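Local atomic coordinates of starch synthase I (Hordeum vulgare, PDB entry 4HLN), a protein that belongs to the plant starch synthases, glycosyltransferases of the GT-B type built from two Rossmann-like domains. Residues G444-L449 against R510-C515; L457-I462 against P480-W485; F472-S477 against D495-W500. One frame throughout, in Å; residues are numbered along the deposited sequence.

Contact 1: G444-L449 against R510-C515; sequences GFIGRL and RITAGC
I511 meets I446 where the last turn of helix 505-514 lies over strand 442-446. Its CG2 branch, anti to the backbone N, reaches the CD1 of I446 at 3.5 Å. The I446 chain is extended beyond CB (chi2 -175°), which pushes CD1 to the helix, and the two isoleucine chains run past one another. One residue on, the OG1 of T512 lies 3.8 Å from that same I446 CD1. This is packing against a methyl group; the hydroxyl makes its hydrogen bond to the carbonyl O of S508, one turn back. C515 is the first residue past the helix to leave helical geometry, although its N still bonds to I511 O. Its CB bond points toward the strand and sets SG 3.6 Å from the CA of G444, whose lack of a side chain lets the sulfur lie against the main chain. The short axes run 8.9 Å apart and nearly antiparallel, at 152°. No hydrogen bond crosses between the segments: G444 spends its backbone polar groups on I517 and L519 of the neighbouring strand 517-520. Helix and strand are therefore joined by mostly apolar packing against one face of a Rossmann-like sheet.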
# COMPACT_ATOMS: atom_id res chain seq x y z
N GLY A 444 4.94 9.75 20.00
CA GLY A 444 3.60 9.81 19.46
C GLY A 444 3.15 8.52 18.78
O GLY A 444 3.95 7.81 18.15
N PHE A 445 1.87 8.20 18.95
CA PHE A 445 1.21 7.24 18.10
C PHE A 445 -0.01 7.92 17.50
O PHE A 445 -0.68 8.70 18.17
CB PHE A 445 0.77 6.00 18.88
CG PHE A 445 -0.24 5.17 18.15
CD1 PHE A 445 -1.59 5.49 18.20
CD2 PHE A 445 0.16 4.09 17.37
CE1 PHE A 445 -2.53 4.74 17.51
CE2 PHE A 445 -0.78 3.34 16.67
CZ PHE A 445 -2.12 3.66 16.74
N ILE A 446 -0.32 7.62 16.25
CA ILE A 446 -1.48 8.23 15.60
C ILE A 446 -2.19 7.25 14.67
O ILE A 446 -1.57 6.66 13.79
CB ILE A 446 -1.09 9.45 14.76
CG1 ILE A 446 -0.36 10.49 15.61
CG2 ILE A 446 -2.32 10.05 14.09
CD1 ILE A 446 -0.05 11.80 14.84
N GLY A 447 -3.49 7.11 14.86
CA GLY A 447 -4.29 6.37 13.90
C GLY A 447 -5.46 5.64 14.52
O GLY A 447 -5.73 5.76 15.72
N ARG A 448 -6.16 4.89 13.68
CA ARG A 448 -7.32 4.12 14.10
C ARG A 448 -6.96 3.14 15.21
O ARG A 448 -5.89 2.54 15.20
CB ARG A 448 -7.90 3.36 12.91
CG ARG A 448 -8.18 4.21 11.67
CD ARG A 448 -9.49 3.78 11.02
NE ARG A 448 -10.59 3.79 11.99
CZ ARG A 448 -11.49 4.76 12.10
NH1 ARG A 448 -12.44 4.69 13.03
NH2 ARG A 448 -11.45 5.80 11.27
N LEU A 449 -7.86 2.96 16.17
CA LEU A 449 -7.63 1.97 17.20
C LEU A 449 -7.99 0.57 16.69
O LEU A 449 -8.93 -0.05 17.17
CB LEU A 449 -8.44 2.32 18.45
CG LEU A 449 -8.19 3.73 18.96
CD1 LEU A 449 -8.84 3.94 20.32
CD2 LEU A 449 -6.69 3.97 19.05
N ARG A 510 0.15 18.70 14.63
CA ARG A 510 0.93 19.20 15.77
C ARG A 510 1.65 18.10 16.53
O ARG A 510 2.75 18.32 17.05
CB ARG A 510 0.03 19.97 16.72
CG ARG A 510 -0.14 21.41 16.36
CD ARG A 510 -1.20 22.04 17.24
NE ARG A 510 -2.25 22.59 16.40
CZ ARG A 510 -3.55 22.47 16.63
NH1 ARG A 510 -3.98 21.82 17.70
NH2 ARG A 510 -4.42 23.02 15.79
N ILE A 511 1.03 16.93 16.62
CA ILE A 511 1.70 15.80 17.24
C ILE A 511 2.90 15.41 16.39
O ILE A 511 4.00 15.22 16.91
CB ILE A 511 0.77 14.60 17.42
CG1 ILE A 511 -0.09 14.81 18.66
CG2 ILE A 511 1.58 13.32 17.59
CD1 ILE A 511 -1.31 13.95 18.68
N THR A 512 2.69 15.32 15.09
CA THR A 512 3.75 14.91 14.18
C THR A 512 4.94 15.85 14.32
O THR A 512 6.08 15.41 14.41
CB THR A 512 3.27 14.89 12.74
OG1 THR A 512 2.15 14.02 12.64
CG2 THR A 512 4.36 14.40 11.80
N ALA A 513 4.65 17.15 14.37
CA ALA A 513 5.71 18.14 14.50
C ALA A 513 6.31 18.18 15.90
O ALA A 513 7.52 18.34 16.04
CB ALA A 513 5.22 19.53 14.08
N GLY A 514 5.48 18.02 16.93
CA GLY A 514 5.92 18.18 18.30
C GLY A 514 6.77 17.05 18.86
O GLY A 514 7.75 17.30 19.57
N CYS A 515 6.40 15.82 18.52
CA CYS A 515 7.09 14.62 19.01
C CYS A 515 8.48 14.44 18.45
O CYS A 515 8.79 14.90 17.35
CB CYS A 515 6.29 13.36 18.67
SG CYS A 515 4.72 13.24 19.51

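Contact 2: L457-I462 against P480-W485; sequences LIKMAI and PVFEGW
K459 and W485 form the CH-pi part of this helix pair. The lysine chain starts with CG anti to the backbone N (chi1 -169°) and stays extended, which lays its methylenes along the indole. CG stands 4.0 Å from the centroid of the W485 five-membered ring, 20° off the ring normal and so over its face. Farther out, K459 CE lies over that face too, 3.8 Å from W485 CD1. The backbone takes part as well, with K459 CA 3.8 Å from CZ2 of the W485 six-membered ring.

The remaining contacts are apolar and come at ring edges or obliquely. K459 CB lies at the edge of the F482 ring, near its plane and 4.0 Å from CE1, with CD close to the same carbon. The lysine thus lies beside F482 over one face of the indole, meeting W485 by its face and F482 by its rim. I462 brings CG1 in plane to the far corner of the indole, 3.7 Å from W485 CH2, and I458 CG2 reaches the same atom more distantly and obliquely. No hydrogen bond passes between the segments.

The short helix axes are 12.0 Å apart and 24° from parallel, a distance bridged by side chains. Both helices lie on one face of the parallel sheet. I462 reaches F497 of strand 497-501, F482 packs on L449 after strand 442-446, and L457 and A461 carry helix 455-466 on to helix 576-592.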
# COMPACT_ATOMS: atom_id res chain seq x y z
N LEU A 457 -0.06 -4.29 21.15
CA LEU A 457 1.34 -4.22 21.54
C LEU A 457 1.58 -3.05 22.49
O LEU A 457 2.21 -3.19 23.53
CB LEU A 457 2.23 -4.01 20.32
CG LEU A 457 2.80 -5.23 19.59
CD1 LEU A 457 3.72 -6.03 20.51
CD2 LEU A 457 1.69 -6.10 19.02
N ILE A 458 1.08 -1.88 22.10
CA ILE A 458 1.24 -0.69 22.90
C ILE A 458 0.61 -0.88 24.28
O ILE A 458 1.20 -0.53 25.29
CB ILE A 458 0.64 0.52 22.19
CG1 ILE A 458 1.57 0.95 21.04
CG2 ILE A 458 0.38 1.66 23.17
CD1 ILE A 458 1.00 2.07 20.15
N LYS A 459 -0.58 -1.47 24.30
CA LYS A 459 -1.27 -1.80 25.54
C LYS A 459 -0.39 -2.62 26.50
O LYS A 459 -0.46 -2.45 27.72
CB LYS A 459 -2.56 -2.57 25.21
CG LYS A 459 -3.53 -2.77 26.37
CD LYS A 459 -4.87 -3.28 25.85
CE LYS A 459 -5.97 -3.21 26.90
NZ LYS A 459 -7.34 -3.30 26.30
N MET A 460 0.46 -3.48 25.95
CA MET A 460 1.28 -4.38 26.76
C MET A 460 2.61 -3.75 27.15
O MET A 460 3.16 -4.05 28.21
CB MET A 460 1.53 -5.71 26.03
CG MET A 460 0.29 -6.39 25.44
SD MET A 460 -1.04 -6.77 26.61
CE MET A 460 -2.32 -7.38 25.51
N ALA A 461 3.14 -2.89 26.29
CA ALA A 461 4.46 -2.31 26.54
C ALA A 461 4.40 -1.07 27.43
O ALA A 461 5.38 -0.72 28.08
CB ALA A 461 5.16 -1.99 25.24
N ILE A 462 3.24 -0.42 27.47
CA ILE A 462 3.10 0.82 28.23
C ILE A 462 3.68 0.73 29.64
O ILE A 462 4.56 1.52 30.00
CB ILE A 462 1.63 1.29 28.30
CG1 ILE A 462 1.27 2.09 27.04
CG2 ILE A 462 1.39 2.16 29.51
CD1 ILE A 462 2.00 3.41 26.95
N PRO A 480 -14.22 1.65 21.78
CA PRO A 480 -14.62 2.07 23.12
C PRO A 480 -13.92 1.36 24.29
O PRO A 480 -13.65 2.02 25.30
CB PRO A 480 -16.12 1.78 23.13
CG PRO A 480 -16.52 2.02 21.71
CD PRO A 480 -15.37 1.49 20.88
N VAL A 481 -13.61 0.08 24.17
CA VAL A 481 -12.91 -0.62 25.25
C VAL A 481 -11.44 -0.18 25.36
O VAL A 481 -10.89 -0.07 26.46
CB VAL A 481 -13.01 -2.17 25.15
CG1 VAL A 481 -12.49 -2.67 23.81
CG2 VAL A 481 -12.25 -2.83 26.30
N PHE A 482 -10.81 0.06 24.22
CA PHE A 482 -9.43 0.55 24.20
C PHE A 482 -9.39 2.04 24.55
O PHE A 482 -8.51 2.51 25.28
CB PHE A 482 -8.79 0.28 22.84
CG PHE A 482 -7.31 0.55 22.82
CD1 PHE A 482 -6.41 -0.43 23.21
CD2 PHE A 482 -6.83 1.78 22.42
CE1 PHE A 482 -5.05 -0.18 23.21
CE2 PHE A 482 -5.47 2.04 22.42
CZ PHE A 482 -4.58 1.06 22.81
N GLU A 483 -10.35 2.79 24.02
CA GLU A 483 -10.52 4.18 24.38
C GLU A 483 -10.61 4.30 25.88
O GLU A 483 -9.96 5.17 26.49
CB GLU A 483 -11.79 4.75 23.73
CG GLU A 483 -11.70 4.87 22.21
CD GLU A 483 -12.97 5.43 21.60
OE1 GLU A 483 -13.87 5.87 22.36
OE2 GLU A 483 -13.08 5.42 20.35
N GLY A 484 -11.41 3.43 26.49
CA GLY A 484 -11.58 3.42 27.93
C GLY A 484 -10.24 3.20 28.59
O GLY A 484 -9.95 3.74 29.67
N TRP A 485 -9.42 2.39 27.93
CA TRP A 485 -8.12 2.03 28.47
C TRP A 485 -7.16 3.21 28.39
O TRP A 485 -6.35 3.44 29.29
CB TRP A 485 -7.55 0.83 27.73
CG TRP A 485 -6.14 0.59 28.10
CD1 TRP A 485 -5.68 -0.17 29.13
CD2 TRP A 485 -4.98 1.13 27.46
NE1 TRP A 485 -4.31 -0.15 29.17
CE2 TRP A 485 -3.85 0.64 28.15
CE3 TRP A 485 -4.78 1.98 26.36
CZ2 TRP A 485 -2.54 0.97 27.78
CZ3 TRP A 485 -3.48 2.30 25.99
CH2 TRP A 485 -2.38 1.80 26.70

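Contact 3: F472-S477 against D495-W500; sequences FVMLGS and DKFRGW
F497 turns its ring to F472 on the neighbouring strand, and the two side chains leave their strands alongside each other in a common direction. Its CB and CG pass the carbonyl O of F472. CG is anti to the backbone N (chi1 177°), as in F472, so the two rings leave the sheet in step. Next along the ring, F497 CD1 lies 3.6 Å from F472 CD2, and CE1 approaches that carbon at 3.5 Å. The tip, CZ, meets the sulfur of M474, with SD 4.1 Å away at the ring edge, a Met-aromatic contact. The rings meet rim to rim, their planes only 13° apart and their centroids 5.7 Å from each other, with neither over the other's face. M474 SD also lies in the plane of the F472 ring, at its edge.

The strands are the two ends of a beta-alpha-beta crossover through helix 480-492, which lies on the face of F472, M474 and F497; M474 touches F482 and M486 of that helix. Five backbone hydrogen bonds join the parallel pair. F472 N gives to K496 O at 2.7 Å, and its own carbonyl O takes R498 N at 2.9 Å. M474 N then binds R498 O, and M474 O receives W500 N. The longest bond, 3.2 Å, runs from G476 N to W500 O. CA-H...O contacts such as F497 CA to F472 O alternate with them.

V473, L475, R498 and W500 point to the other face, where L475 and W500 lie alongside each other. R498 folds its guanidinium back to its own strand, with NH1 on F497 O, above that carbonyl's plane. NH1 also donates to K494 O, while NE and NH2 donate to L432 O and G433 O.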
# COMPACT_ATOMS: atom_id res chain seq x y z
N PHE A 472 4.40 10.22 26.42
CA PHE A 472 3.82 9.43 25.35
C PHE A 472 2.40 9.89 25.08
O PHE A 472 1.54 9.81 25.93
CB PHE A 472 3.82 7.95 25.71
CG PHE A 472 3.21 7.09 24.66
CD1 PHE A 472 4.01 6.46 23.72
CD2 PHE A 472 1.84 6.93 24.59
CE1 PHE A 472 3.45 5.66 22.73
CE2 PHE A 472 1.28 6.14 23.59
CZ PHE A 472 2.08 5.51 22.67
N VAL A 473 2.16 10.38 23.87
CA VAL A 473 0.82 10.77 23.52
C VAL A 473 0.35 9.94 22.35
O VAL A 473 1.07 9.76 21.36
CB VAL A 473 0.73 12.26 23.15
CG1 VAL A 473 1.81 12.64 22.12
CG2 VAL A 473 -0.66 12.59 22.62
N MET A 474 -0.85 9.40 22.46
CA MET A 474 -1.42 8.75 21.30
C MET A 474 -2.76 9.40 21.01
O MET A 474 -3.50 9.76 21.91
CB MET A 474 -1.50 7.23 21.48
CG MET A 474 -2.45 6.77 22.56
SD MET A 474 -2.24 5.01 22.93
CE MET A 474 -2.72 4.25 21.38
N LEU A 475 -3.02 9.58 19.72
CA LEU A 475 -4.27 10.15 19.26
C LEU A 475 -4.90 9.12 18.34
O LEU A 475 -4.25 8.61 17.43
CB LEU A 475 -4.01 11.44 18.48
CG LEU A 475 -5.01 11.78 17.37
CD1 LEU A 475 -6.25 12.40 17.96
CD2 LEU A 475 -4.42 12.71 16.34
N GLY A 476 -6.17 8.83 18.58
CA GLY A 476 -6.90 7.96 17.69
C GLY A 476 -8.25 7.59 18.25
O GLY A 476 -8.57 7.94 19.39
N SER A 477 -9.02 6.86 17.45
CA SER A 477 -10.38 6.51 17.84
C SER A 477 -10.90 5.32 17.05
O SER A 477 -10.50 5.09 15.90
CB SER A 477 -11.30 7.71 17.61
OG SER A 477 -12.62 7.42 18.01
N ASP A 495 1.69 12.26 34.41
CA ASP A 495 2.72 13.21 34.01
C ASP A 495 3.52 12.71 32.80
O ASP A 495 4.49 13.33 32.36
CB ASP A 495 3.66 13.47 35.19
CG ASP A 495 4.24 12.17 35.77
OD1 ASP A 495 3.55 11.11 35.74
OD2 ASP A 495 5.40 12.20 36.26
N LYS A 496 3.10 11.57 32.27
CA LYS A 496 3.86 10.88 31.24
C LYS A 496 3.01 10.44 30.05
O LYS A 496 3.51 10.33 28.94
CB LYS A 496 4.54 9.65 31.84
CG LYS A 496 5.62 9.94 32.86
CD LYS A 496 6.24 8.63 33.36
CE LYS A 496 7.44 8.89 34.25
NZ LYS A 496 8.21 7.64 34.53
N PHE A 497 1.73 10.20 30.28
CA PHE A 497 0.88 9.62 29.24
C PHE A 497 -0.36 10.46 28.96
O PHE A 497 -1.08 10.85 29.88
CB PHE A 497 0.46 8.20 29.61
CG PHE A 497 -0.47 7.58 28.62
CD1 PHE A 497 0.00 6.70 27.66
CD2 PHE A 497 -1.83 7.87 28.64
CE1 PHE A 497 -0.86 6.13 26.73
CE2 PHE A 497 -2.69 7.30 27.72
CZ PHE A 497 -2.20 6.42 26.76
N ARG A 498 -0.63 10.69 27.68
CA ARG A 498 -1.83 11.38 27.24
C ARG A 498 -2.53 10.62 26.11
O ARG A 498 -1.90 10.17 25.16
CB ARG A 498 -1.51 12.80 26.78
CG ARG A 498 -0.95 13.71 27.87
CD ARG A 498 -1.99 14.04 28.93
NE ARG A 498 -1.45 14.98 29.91
CZ ARG A 498 -0.84 14.64 31.03
NH1 ARG A 498 -0.70 13.36 31.36
NH2 ARG A 498 -0.37 15.58 31.84
N GLY A 499 -3.85 10.49 26.23
CA GLY A 499 -4.66 9.83 25.23
C GLY A 499 -5.72 10.77 24.70
O GLY A 499 -6.66 11.15 25.42
N TRP A 500 -5.56 11.16 23.44
CA TRP A 500 -6.48 12.08 22.79
C TRP A 500 -7.46 11.24 22.00
O TRP A 500 -7.12 10.74 20.92
CB TRP A 500 -5.71 13.01 21.86
CG TRP A 500 -6.40 14.31 21.51
CD1 TRP A 500 -6.08 15.55 21.98
CD2 TRP A 500 -7.51 14.51 20.61
NE1 TRP A 500 -6.92 16.50 21.44
CE2 TRP A 500 -7.80 15.89 20.59
CE3 TRP A 500 -8.29 13.65 19.82
CZ2 TRP A 500 -8.84 16.44 19.82
CZ3 TRP A 500 -9.31 14.19 19.04
CH2 TRP A 500 -9.58 15.57 19.05

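Overall arrangement
All three contacts lie in one Rossmann-like domain, in or against its parallel sheet. Contact 3 is the sheet itself, at its outermost strand 497-501, and backbone hydrogen bonds dominate. Contact 1 joins the next strand but one to a helix; F445 links the two contacts through backbone bonds to V473 and L475. Contact 2 is helix on helix, held by side chains, and its K459 and W485 are only partly buried, whereas most of contacts 1 and 3 is buried. Helices 455-466 and 480-492 cover the face of F472 and M474; helix 505-514 covers the opposite one. A hydrogen bond between the side chains of E483 and S477 ties contact 2 to contact 3.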